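Local coordinates for protein maquette-3 (Escherichia coli, PDB 6Z0C) that is an artificial, computationally designed four-helix bundle whose purpose was probably to test how networks of buried charged residues can be built into a stable hydrophobic core, at residues 116-121 / 181-186; 76-81 / 122-127; 12-17 / 84-89. All coordinates share one frame; numbering follows the deposited sequence.

Each contact lies between helices that are neighbours in sequence and run antiparallel: contact 3 joins helices 4-48 and 52-99, contact 2 joins 52-99 and 105-144, and contact 1 joins 105-144 and 152-194. Contact 3 is core throughout, with isoleucine, leucine and phenylalanine interlocking. Contact 2 is also buried, but threonine and alanine meet a phenylalanine there, and a lysine marks its outer border. Contact 1 runs from a buried aliphatic pair to two glutamines near the surface. The three join inside the bundle: Leu-122 CD1 of contact 2 lies 3.5 Å from Val-183 CG2 of contact 1 and 4.0 Å from Phe-17 CZ of contact 3.

Contact 1: residues 116-121 / 181-186; sequences QKIQQL and QLVQKL
The carboxamides of Gln-119 and Gln-184 meet almost at right angles, their planes 81° apart. Gln-184 brings its nitrogen in from one side of the Gln-119 amide plane, above and beyond its outer O/N end, with NE2 of Gln-184 3.9 Å from OE1 of Gln-119 and nearly as close to the rest of the group. Gln-116, from the same helix as Gln-119, sends its NE2 to the other side of that plane. The two chains reach each other differently. Gln-119 is stretched out, CG anti to the backbone N (chi1 174°), whereas Gln-184 folds at chi2 (-53°), which turns its amide back toward helix 105-144.

Farther in, the contact becomes aliphatic. Val-183 divides its methyls between two partners: CG2 meets CG2 of Ile-118 at 3.7 Å, and CG1 rests 4.1 Å from CB of Gln-119. A beta-branched valine suits this place because it is short and two-pronged, and here the local helix axes come within 10.1 Å. Ile-118 and Val-183 both also touch Phe-17 of helix 4-48, which ties this antiparallel helical pair to the centre of the bundle.

Glutamine serves as the border residue: its methylene carbon can lie against a methyl while its uncharged amide stays among polar neighbours. The contact therefore relies on methyl packing inside and on loose amide-to-amide packing outside, without charge pairing between the segments.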
loop_
_atom_site.group_PDB
_atom_site.type_symbol
_atom_site.label_atom_id
_atom_site.label_comp_id
_atom_site.label_asym_id
_atom_site.label_seq_id
_atom_site.Cartn_x
_atom_site.Cartn_y
_atom_site.Cartn_z
ATOM N N GLN A 116 4.623 -13.251 9.550
ATOM C CA GLN A 116 3.161 -13.151 9.821
ATOM C C GLN A 116 2.780 -11.700 10.142
ATOM O O GLN A 116 1.715 -11.257 9.667
ATOM C CB GLN A 116 2.734 -14.096 10.947
ATOM C CG GLN A 116 2.395 -15.497 10.456
ATOM C CD GLN A 116 1.189 -15.518 9.544
ATOM O OE1 GLN A 116 0.224 -14.778 9.731
ATOM N NE2 GLN A 116 1.238 -16.375 8.538
ATOM N N LYS A 117 3.600 -10.987 10.920
ATOM C CA LYS A 117 3.365 -9.554 11.246
ATOM C C LYS A 117 3.351 -8.755 9.939
ATOM O O LYS A 117 2.435 -7.930 9.762
ATOM C CB LYS A 117 4.423 -9.025 12.219
ATOM C CG LYS A 117 4.224 -9.450 13.667
ATOM C CD LYS A 117 5.247 -8.859 14.615
ATOM C CE LYS A 117 5.127 -9.397 16.024
ATOM N NZ LYS A 117 6.050 -8.702 16.950
ATOM N N ILE A 118 4.315 -9.008 9.050
ATOM C CA ILE A 118 4.419 -8.312 7.732
ATOM C C ILE A 118 3.150 -8.632 6.931
ATOM O O ILE A 118 2.519 -7.684 6.439
ATOM C CB ILE A 118 5.713 -8.694 6.981
ATOM C CG1 ILE A 118 6.959 -8.188 7.718
ATOM C CG2 ILE A 118 5.674 -8.187 5.543
ATOM C CD1 ILE A 118 8.264 -8.713 7.169
ATOM N N GLN A 119 2.768 -9.910 6.843
ATOM C CA GLN A 119 1.542 -10.363 6.126
ATOM C C GLN A 119 0.315 -9.604 6.655
ATOM O O GLN A 119 -0.483 -9.127 5.822
ATOM C CB GLN A 119 1.375 -11.877 6.261
ATOM C CG GLN A 119 0.070 -12.401 5.678
ATOM C CD GLN A 119 0.062 -13.905 5.552
ATOM O OE1 GLN A 119 0.978 -14.597 5.994
ATOM N NE2 GLN A 119 -0.985 -14.428 4.938
ATOM N N GLN A 120 0.169 -9.497 7.981
ATOM C CA GLN A 120 -0.978 -8.817 8.648
ATOM C C GLN A 120 -0.977 -7.321 8.292
ATOM O O GLN A 120 -2.077 -6.788 8.032
ATOM C CB GLN A 120 -0.945 -9.055 10.159
ATOM C CG GLN A 120 -1.347 -10.472 10.554
ATOM C CD GLN A 120 -1.083 -10.796 12.004
ATOM O OE1 GLN A 120 -0.299 -10.135 12.685
ATOM N NE2 GLN A 120 -1.736 -11.839 12.492
ATOM N N LEU A 121 0.195 -6.672 8.263
ATOM C CA LEU A 121 0.342 -5.245 7.854
ATOM C C LEU A 121 -0.129 -5.072 6.403
ATOM O O LEU A 121 -0.847 -4.093 6.131
ATOM C CB LEU A 121 1.800 -4.788 7.993
ATOM C CG LEU A 121 2.314 -4.526 9.408
ATOM C CD1 LEU A 121 3.749 -4.024 9.355
ATOM C CD2 LEU A 121 1.439 -3.530 10.157
ATOM N N GLN A 181 2.889 -11.723 -2.342
ATOM C CA GLN A 181 3.626 -12.796 -3.067
ATOM C C GLN A 181 5.026 -12.965 -2.470
ATOM O O GLN A 181 5.451 -14.112 -2.277
ATOM C CB GLN A 181 3.816 -12.484 -4.552
ATOM C CG GLN A 181 2.642 -12.861 -5.430
ATOM C CD GLN A 181 2.903 -12.460 -6.860
ATOM O OE1 GLN A 181 2.520 -11.379 -7.294
ATOM N NE2 GLN A 181 3.594 -13.316 -7.596
ATOM N N LEU A 182 5.732 -11.857 -2.241
ATOM C CA LEU A 182 7.127 -11.885 -1.731
ATOM C C LEU A 182 7.143 -12.470 -0.315
ATOM O O LEU A 182 8.103 -13.193 -0.006
ATOM C CB LEU A 182 7.727 -10.477 -1.764
ATOM C CG LEU A 182 8.085 -9.949 -3.153
ATOM C CD1 LEU A 182 8.694 -8.558 -3.055
ATOM C CD2 LEU A 182 9.039 -10.892 -3.873
ATOM N N VAL A 183 6.128 -12.178 0.505
ATOM C CA VAL A 183 6.007 -12.747 1.882
ATOM C C VAL A 183 5.962 -14.274 1.767
ATOM O O VAL A 183 6.673 -14.942 2.528
ATOM C CB VAL A 183 4.778 -12.211 2.640
ATOM C CG1 VAL A 183 4.465 -13.060 3.870
ATOM C CG2 VAL A 183 4.954 -10.755 3.032
ATOM N N GLN A 184 5.148 -14.806 0.853
ATOM C CA GLN A 184 5.003 -16.271 0.646
ATOM C C GLN A 184 6.335 -16.862 0.167
ATOM O O GLN A 184 6.724 -17.920 0.694
ATOM C CB GLN A 184 3.862 -16.568 -0.327
ATOM C CG GLN A 184 2.490 -16.227 0.233
ATOM C CD GLN A 184 2.236 -16.860 1.580
ATOM O OE1 GLN A 184 2.605 -18.004 1.831
ATOM N NE2 GLN A 184 1.607 -16.107 2.467
ATOM N N LYS A 185 7.011 -16.212 -0.788
ATOM C CA LYS A 185 8.334 -16.666 -1.300
ATOM C C LYS A 185 9.357 -16.670 -0.157
ATOM O O LYS A 185 10.132 -17.637 -0.070
ATOM C CB LYS A 185 8.822 -15.781 -2.447
ATOM C CG LYS A 185 7.996 -15.874 -3.719
ATOM C CD LYS A 185 8.625 -15.144 -4.887
ATOM C CE LYS A 185 7.848 -15.301 -6.175
ATOM N NZ LYS A 185 7.773 -16.719 -6.602
ATOM N N LEU A 186 9.365 -15.634 0.686
ATOM C CA LEU A 186 10.302 -15.551 1.837
ATOM C C LEU A 186 10.008 -16.699 2.815
ATOM O O LEU A 186 10.974 -17.303 3.298
ATOM C CB LEU A 186 10.193 -14.172 2.495
ATOM C CG LEU A 186 10.952 -13.063 1.766
ATOM C CD1 LEU A 186 10.518 -11.687 2.242
ATOM C CD2 LEU A 186 12.453 -13.232 1.939
#

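Contact 2: residues 76-81 / 122-127; sequences QQTAQE and LQKFQQ
Thr-78 and Phe-125 face each other where helices 52-99 and 105-144 of the four-helix bundle run antiparallel, the CA atoms of Thr-78 and Phe-125 being 7.4 Å apart. The local axes are 10.5 Å apart and cross at -159°.

Phe-125 carries its CG anti to the backbone N (chi1 -159°), sending the ring across to the neighbouring helix, where it runs alongside the Thr-78 side chain, the two pointing opposite ways. Toward helix 52-99 it presents its edge: CD1 meets the methyl CG2 of Thr-78 at 3.9 Å, and Ala-79 also lies at the edge, near the ring plane.

Thr-78 is turned so that its two branches do separate work. The methyl stands opposite the backbone N and reaches the ring, while OG1 (chi1 -57°) lies beside that N and hydrogen-bonds the carbonyl of Thr-74, one turn back in its own helix. Threonine can thus be buried here with its hydroxyl satisfied. Lys-124 suits the outer border, since its chain can reach the margin of Thr-78, CE lying a loose 4.4 Å from OG1, while the residue remains exposed. Inward, Phe-125 also touches Ile-28 of helix 4-48 and Val-176 of helix 152-194, so its side chain meets all three other helices. Alanine, with a single methyl, fits beside so large a neighbour: CB of Ala-79 stops 4.3 Å from CE1 of Phe-125.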
loop_
_atom_site.group_PDB
_atom_site.type_symbol
_atom_site.label_atom_id
_atom_site.label_comp_id
_atom_site.label_asym_id
_atom_site.label_seq_id
_atom_site.Cartn_x
_atom_site.Cartn_y
_atom_site.Cartn_z
ATOM N N GLN A 76 1.733 5.341 4.799
ATOM C CA GLN A 76 3.182 5.690 4.813
ATOM C C GLN A 76 3.843 5.082 6.053
ATOM O O GLN A 76 4.928 4.486 5.917
ATOM C CB GLN A 76 3.382 7.207 4.803
ATOM C CG GLN A 76 3.491 7.788 3.404
ATOM C CD GLN A 76 4.891 7.704 2.844
ATOM O OE1 GLN A 76 5.878 7.738 3.576
ATOM N NE2 GLN A 76 4.991 7.601 1.528
ATOM N N GLN A 77 3.205 5.233 7.216
ATOM C CA GLN A 77 3.709 4.728 8.519
ATOM C C GLN A 77 3.680 3.193 8.509
ATOM O O GLN A 77 4.639 2.586 9.012
ATOM C CB GLN A 77 2.896 5.340 9.660
ATOM C CG GLN A 77 3.174 6.827 9.852
ATOM C CD GLN A 77 2.204 7.514 10.783
ATOM O OE1 GLN A 77 1.345 6.886 11.400
ATOM N NE2 GLN A 77 2.337 8.827 10.891
ATOM N N THR A 78 2.634 2.592 7.933
ATOM C CA THR A 78 2.493 1.118 7.780
ATOM C C THR A 78 3.637 0.578 6.909
ATOM O O THR A 78 4.245 -0.433 7.304
ATOM C CB THR A 78 1.107 0.748 7.235
ATOM O OG1 THR A 78 0.143 1.302 8.130
ATOM C CG2 THR A 78 0.895 -0.745 7.110
ATOM N N ALA A 79 3.928 1.224 5.775
ATOM C CA ALA A 79 5.004 0.825 4.836
ATOM C C ALA A 79 6.363 0.917 5.542
ATOM O O ALA A 79 7.198 0.020 5.332
ATOM C CB ALA A 79 4.962 1.674 3.590
ATOM N N GLN A 80 6.564 1.955 6.359
ATOM C CA GLN A 80 7.797 2.163 7.168
ATOM C C GLN A 80 7.959 1.009 8.167
ATOM O O GLN A 80 9.074 0.469 8.262
ATOM C CB GLN A 80 7.731 3.512 7.885
ATOM C CG GLN A 80 9.013 3.879 8.616
ATOM C CD GLN A 80 8.927 5.256 9.228
ATOM O OE1 GLN A 80 8.489 6.213 8.591
ATOM N NE2 GLN A 80 9.343 5.362 10.480
ATOM N N GLU A 81 6.887 0.651 8.879
ATOM C CA GLU A 81 6.871 -0.448 9.885
ATOM C C GLU A 81 7.229 -1.773 9.193
ATOM O O GLU A 81 8.018 -2.549 9.762
ATOM C CB GLU A 81 5.502 -0.492 10.565
ATOM C CG GLU A 81 5.397 -1.503 11.692
ATOM C CD GLU A 81 4.031 -1.555 12.356
ATOM O OE1 GLU A 81 3.289 -0.553 12.268
ATOM O OE2 GLU A 81 3.709 -2.600 12.955
ATOM N N LEU A 122 0.270 -5.975 5.505
ATOM C CA LEU A 122 -0.070 -5.902 4.056
ATOM C C LEU A 122 -1.570 -6.146 3.848
ATOM O O LEU A 122 -2.149 -5.506 2.950
ATOM C CB LEU A 122 0.746 -6.932 3.275
ATOM C CG LEU A 122 2.258 -6.722 3.263
ATOM C CD1 LEU A 122 2.936 -7.885 2.561
ATOM C CD2 LEU A 122 2.634 -5.401 2.608
ATOM N N GLN A 123 -2.170 -7.052 4.622
ATOM C CA GLN A 123 -3.622 -7.368 4.523
ATOM C C GLN A 123 -4.425 -6.129 4.938
ATOM O O GLN A 123 -5.359 -5.769 4.203
ATOM C CB GLN A 123 -3.955 -8.621 5.335
ATOM C CG GLN A 123 -3.504 -9.896 4.639
ATOM C CD GLN A 123 -3.726 -11.144 5.459
ATOM O OE1 GLN A 123 -4.367 -11.122 6.507
ATOM N NE2 GLN A 123 -3.188 -12.252 4.977
ATOM N N LYS A 124 -4.055 -5.492 6.053
ATOM C CA LYS A 124 -4.646 -4.214 6.544
ATOM C C LYS A 124 -4.490 -3.153 5.450
ATOM O O LYS A 124 -5.492 -2.501 5.088
ATOM C CB LYS A 124 -3.962 -3.804 7.854
ATOM C CG LYS A 124 -4.341 -2.441 8.421
ATOM C CD LYS A 124 -3.429 -2.007 9.561
ATOM C CE LYS A 124 -3.447 -0.517 9.841
ATOM N NZ LYS A 124 -4.349 -0.176 10.967
ATOM N N PHE A 125 -3.269 -3.014 4.930
ATOM C CA PHE A 125 -2.895 -2.085 3.835
ATOM C C PHE A 125 -3.844 -2.277 2.644
ATOM O O PHE A 125 -4.439 -1.282 2.188
ATOM C CB PHE A 125 -1.437 -2.321 3.441
ATOM C CG PHE A 125 -0.781 -1.170 2.729
ATOM C CD1 PHE A 125 0.297 -0.511 3.297
ATOM C CD2 PHE A 125 -1.242 -0.747 1.495
ATOM C CE1 PHE A 125 0.905 0.545 2.637
ATOM C CE2 PHE A 125 -0.634 0.312 0.837
ATOM C CZ PHE A 125 0.435 0.954 1.411
ATOM N N GLN A 126 -3.982 -3.512 2.152
ATOM C CA GLN A 126 -4.834 -3.839 0.974
ATOM C C GLN A 126 -6.283 -3.423 1.257
ATOM O O GLN A 126 -6.884 -2.780 0.375
ATOM C CB GLN A 126 -4.754 -5.325 0.607
ATOM C CG GLN A 126 -5.732 -5.717 -0.498
ATOM C CD GLN A 126 -5.459 -7.070 -1.109
ATOM O OE1 GLN A 126 -4.641 -7.845 -0.619
ATOM N NE2 GLN A 126 -6.155 -7.366 -2.196
ATOM N N GLN A 127 -6.817 -3.771 2.434
ATOM C CA GLN A 127 -8.220 -3.472 2.838
ATOM C C GLN A 127 -8.457 -1.960 2.778
ATOM O O GLN A 127 -9.505 -1.540 2.244
ATOM C CB GLN A 127 -8.518 -4.001 4.242
ATOM C CG GLN A 127 -8.624 -5.517 4.310
ATOM C CD GLN A 127 -8.667 -6.053 5.720
ATOM O OE1 GLN A 127 -8.716 -5.305 6.697
ATOM N NE2 GLN A 127 -8.648 -7.370 5.837
#

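Contact 3: residues 12-17 / 84-89; sequences QLIQEF and QLLQEL
In the first antiparallel helical hairpin of the chain, helices 4-48 and 52-99, Leu-86 drives its forked end between Ile-14 and Phe-17. Both methyls touch these residues, at different points. CD1 lies 3.8 Å from CD1 of Ile-14 and equally close to CD1 of Phe-17, which it approaches obliquely to the ring. CD2 sits lower, against the helix itself, 3.7 Å from CB of Phe-17 and 3.8 Å from the backbone O of Ile-14. This depth follows from the torsion: with CG opposite the backbone N (chi1 -176°), the leucine extends straight across to the facing helix.

Leu-86 also touches Gln-18 and Leu-21, so that Ile-14, Phe-17, Gln-18 and Leu-21 form the four-sided hole that receives it. This is knobs-into-holes packing, the side-chain interlock of coiled coils and many four-helix bundles, and here it joins helices whose local axes are 10.6 Å apart and 172° from parallel. Leucine suits the knob because its branch lies far enough out to spread inside the hole. Cutting it back to an alanine is likely to open a gap between the helices and leave Ile-14 CD1 and the near side of Phe-17 without their main packing partner across this contact.

Ile-14 suits the wall of the hole, since its longer branch can follow the facing helix: its CD1 extends on to CD2 of Leu-89, a looser contact at 4.5 Å. Phe-17, large enough to reach several helices, packs against Val-183 and Leu-186 of helix 152-194 as well, while Leu-89 reaches Phe-111 of helix 105-144.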
loop_
_atom_site.group_PDB
_atom_site.type_symbol
_atom_site.label_atom_id
_atom_site.label_comp_id
_atom_site.label_asym_id
_atom_site.label_seq_id
_atom_site.Cartn_x
_atom_site.Cartn_y
_atom_site.Cartn_z
ATOM N N GLN A 12 18.122 -11.927 -2.389
ATOM C CA GLN A 12 17.453 -11.374 -3.599
ATOM C C GLN A 12 16.004 -10.994 -3.259
ATOM O O GLN A 12 15.570 -9.902 -3.676
ATOM C CB GLN A 12 17.516 -12.369 -4.761
ATOM C CG GLN A 12 18.816 -12.301 -5.551
ATOM C CD GLN A 12 18.843 -11.166 -6.547
ATOM O OE1 GLN A 12 19.701 -10.288 -6.490
ATOM N NE2 GLN A 12 17.904 -11.180 -7.479
ATOM N N LEU A 13 15.294 -11.847 -2.515
ATOM C CA LEU A 13 13.881 -11.612 -2.108
ATOM C C LEU A 13 13.819 -10.425 -1.144
ATOM O O LEU A 13 12.911 -9.606 -1.300
ATOM C CB LEU A 13 13.293 -12.869 -1.460
ATOM C CG LEU A 13 13.046 -14.051 -2.393
ATOM C CD1 LEU A 13 12.600 -15.263 -1.595
ATOM C CD2 LEU A 13 12.027 -13.710 -3.471
ATOM N N ILE A 14 14.744 -10.340 -0.182
ATOM C CA ILE A 14 14.803 -9.200 0.781
ATOM C C ILE A 14 14.978 -7.910 -0.028
ATOM O O ILE A 14 14.239 -6.939 0.240
ATOM C CB ILE A 14 15.922 -9.385 1.829
ATOM C CG1 ILE A 14 15.675 -10.597 2.734
ATOM C CG2 ILE A 14 16.122 -8.109 2.637
ATOM C CD1 ILE A 14 14.511 -10.446 3.687
ATOM N N GLN A 15 15.906 -7.905 -0.992
ATOM C CA GLN A 15 16.250 -6.701 -1.797
ATOM C C GLN A 15 15.039 -6.302 -2.649
ATOM O O GLN A 15 14.699 -5.106 -2.663
ATOM C CB GLN A 15 17.485 -6.951 -2.664
ATOM C CG GLN A 15 17.926 -5.736 -3.476
ATOM C CD GLN A 15 18.268 -4.529 -2.632
ATOM O OE1 GLN A 15 17.399 -3.877 -2.055
ATOM N NE2 GLN A 15 19.548 -4.200 -2.580
ATOM N N GLU A 16 14.418 -7.274 -3.324
ATOM C CA GLU A 16 13.210 -7.077 -4.169
ATOM C C GLU A 16 12.097 -6.442 -3.323
ATOM O O GLU A 16 11.482 -5.464 -3.788
ATOM C CB GLU A 16 12.774 -8.410 -4.782
ATOM C CG GLU A 16 11.760 -8.256 -5.895
ATOM C CD GLU A 16 11.318 -9.558 -6.548
ATOM O OE1 GLU A 16 10.259 -9.546 -7.194
ATOM O OE2 GLU A 16 12.031 -10.575 -6.409
ATOM N N PHE A 17 11.866 -6.964 -2.118
ATOM C CA PHE A 17 10.831 -6.479 -1.169
ATOM C C PHE A 17 11.195 -5.068 -0.682
ATOM O O PHE A 17 10.290 -4.218 -0.616
ATOM C CB PHE A 17 10.670 -7.463 -0.007
ATOM C CG PHE A 17 9.333 -7.443 0.695
ATOM C CD1 PHE A 17 8.953 -8.510 1.491
ATOM C CD2 PHE A 17 8.452 -6.378 0.567
ATOM C CE1 PHE A 17 7.734 -8.508 2.151
ATOM C CE2 PHE A 17 7.234 -6.377 1.228
ATOM C CZ PHE A 17 6.879 -7.442 2.018
ATOM N N GLN A 84 10.997 -1.890 8.535
ATOM C CA GLN A 84 11.696 -2.194 9.815
ATOM C C GLN A 84 11.597 -3.698 10.105
ATOM O O GLN A 84 12.634 -4.306 10.433
ATOM C CB GLN A 84 11.119 -1.343 10.949
ATOM C CG GLN A 84 11.510 0.127 10.846
ATOM C CD GLN A 84 10.641 1.049 11.670
ATOM O OE1 GLN A 84 9.704 0.623 12.345
ATOM N NE2 GLN A 84 10.949 2.336 11.615
ATOM N N LEU A 85 10.403 -4.285 9.974
ATOM C CA LEU A 85 10.178 -5.744 10.182
ATOM C C LEU A 85 10.969 -6.548 9.145
ATOM O O LEU A 85 11.499 -7.612 9.508
ATOM C CB LEU A 85 8.682 -6.054 10.090
ATOM C CG LEU A 85 7.821 -5.502 11.225
ATOM C CD1 LEU A 85 6.345 -5.659 10.895
ATOM C CD2 LEU A 85 8.145 -6.181 12.549
ATOM N N LEU A 86 11.064 -6.054 7.908
ATOM C CA LEU A 86 11.804 -6.734 6.812
ATOM C C LEU A 86 13.300 -6.831 7.158
ATOM O O LEU A 86 13.903 -7.878 6.872
ATOM C CB LEU A 86 11.573 -5.975 5.504
ATOM C CG LEU A 86 12.187 -6.604 4.256
ATOM C CD1 LEU A 86 11.668 -8.018 4.031
ATOM C CD2 LEU A 86 11.916 -5.736 3.040
ATOM N N GLN A 87 13.895 -5.792 7.745
ATOM C CA GLN A 87 15.331 -5.830 8.140
ATOM C C GLN A 87 15.521 -6.863 9.265
ATOM O O GLN A 87 16.547 -7.574 9.242
ATOM C CB GLN A 87 15.842 -4.446 8.546
ATOM C CG GLN A 87 17.355 -4.393 8.726
ATOM C CD GLN A 87 18.118 -4.992 7.567
ATOM O OE1 GLN A 87 17.849 -4.697 6.403
ATOM N NE2 GLN A 87 19.082 -5.848 7.876
ATOM N N GLU A 88 14.570 -6.959 10.201
ATOM C CA GLU A 88 14.610 -7.946 11.318
ATOM C C GLU A 88 14.480 -9.364 10.744
ATOM O O GLU A 88 15.157 -10.286 11.253
ATOM C CB GLU A 88 13.508 -7.663 12.340
ATOM C CG GLU A 88 13.673 -6.331 13.047
ATOM C CD GLU A 88 12.694 -6.071 14.179
ATOM O OE1 GLU A 88 12.543 -4.894 14.570
ATOM O OE2 GLU A 88 12.095 -7.041 14.674
ATOM N N LEU A 89 13.639 -9.535 9.725
ATOM C CA LEU A 89 13.475 -10.829 9.013
ATOM C C LEU A 89 14.791 -11.184 8.314
ATOM O O LEU A 89 15.191 -12.351 8.393
ATOM C CB LEU A 89 12.317 -10.734 8.017
ATOM C CG LEU A 89 11.972 -12.039 7.301
ATOM C CD1 LEU A 89 11.393 -13.053 8.271
ATOM C CD2 LEU A 89 11.007 -11.789 6.155
#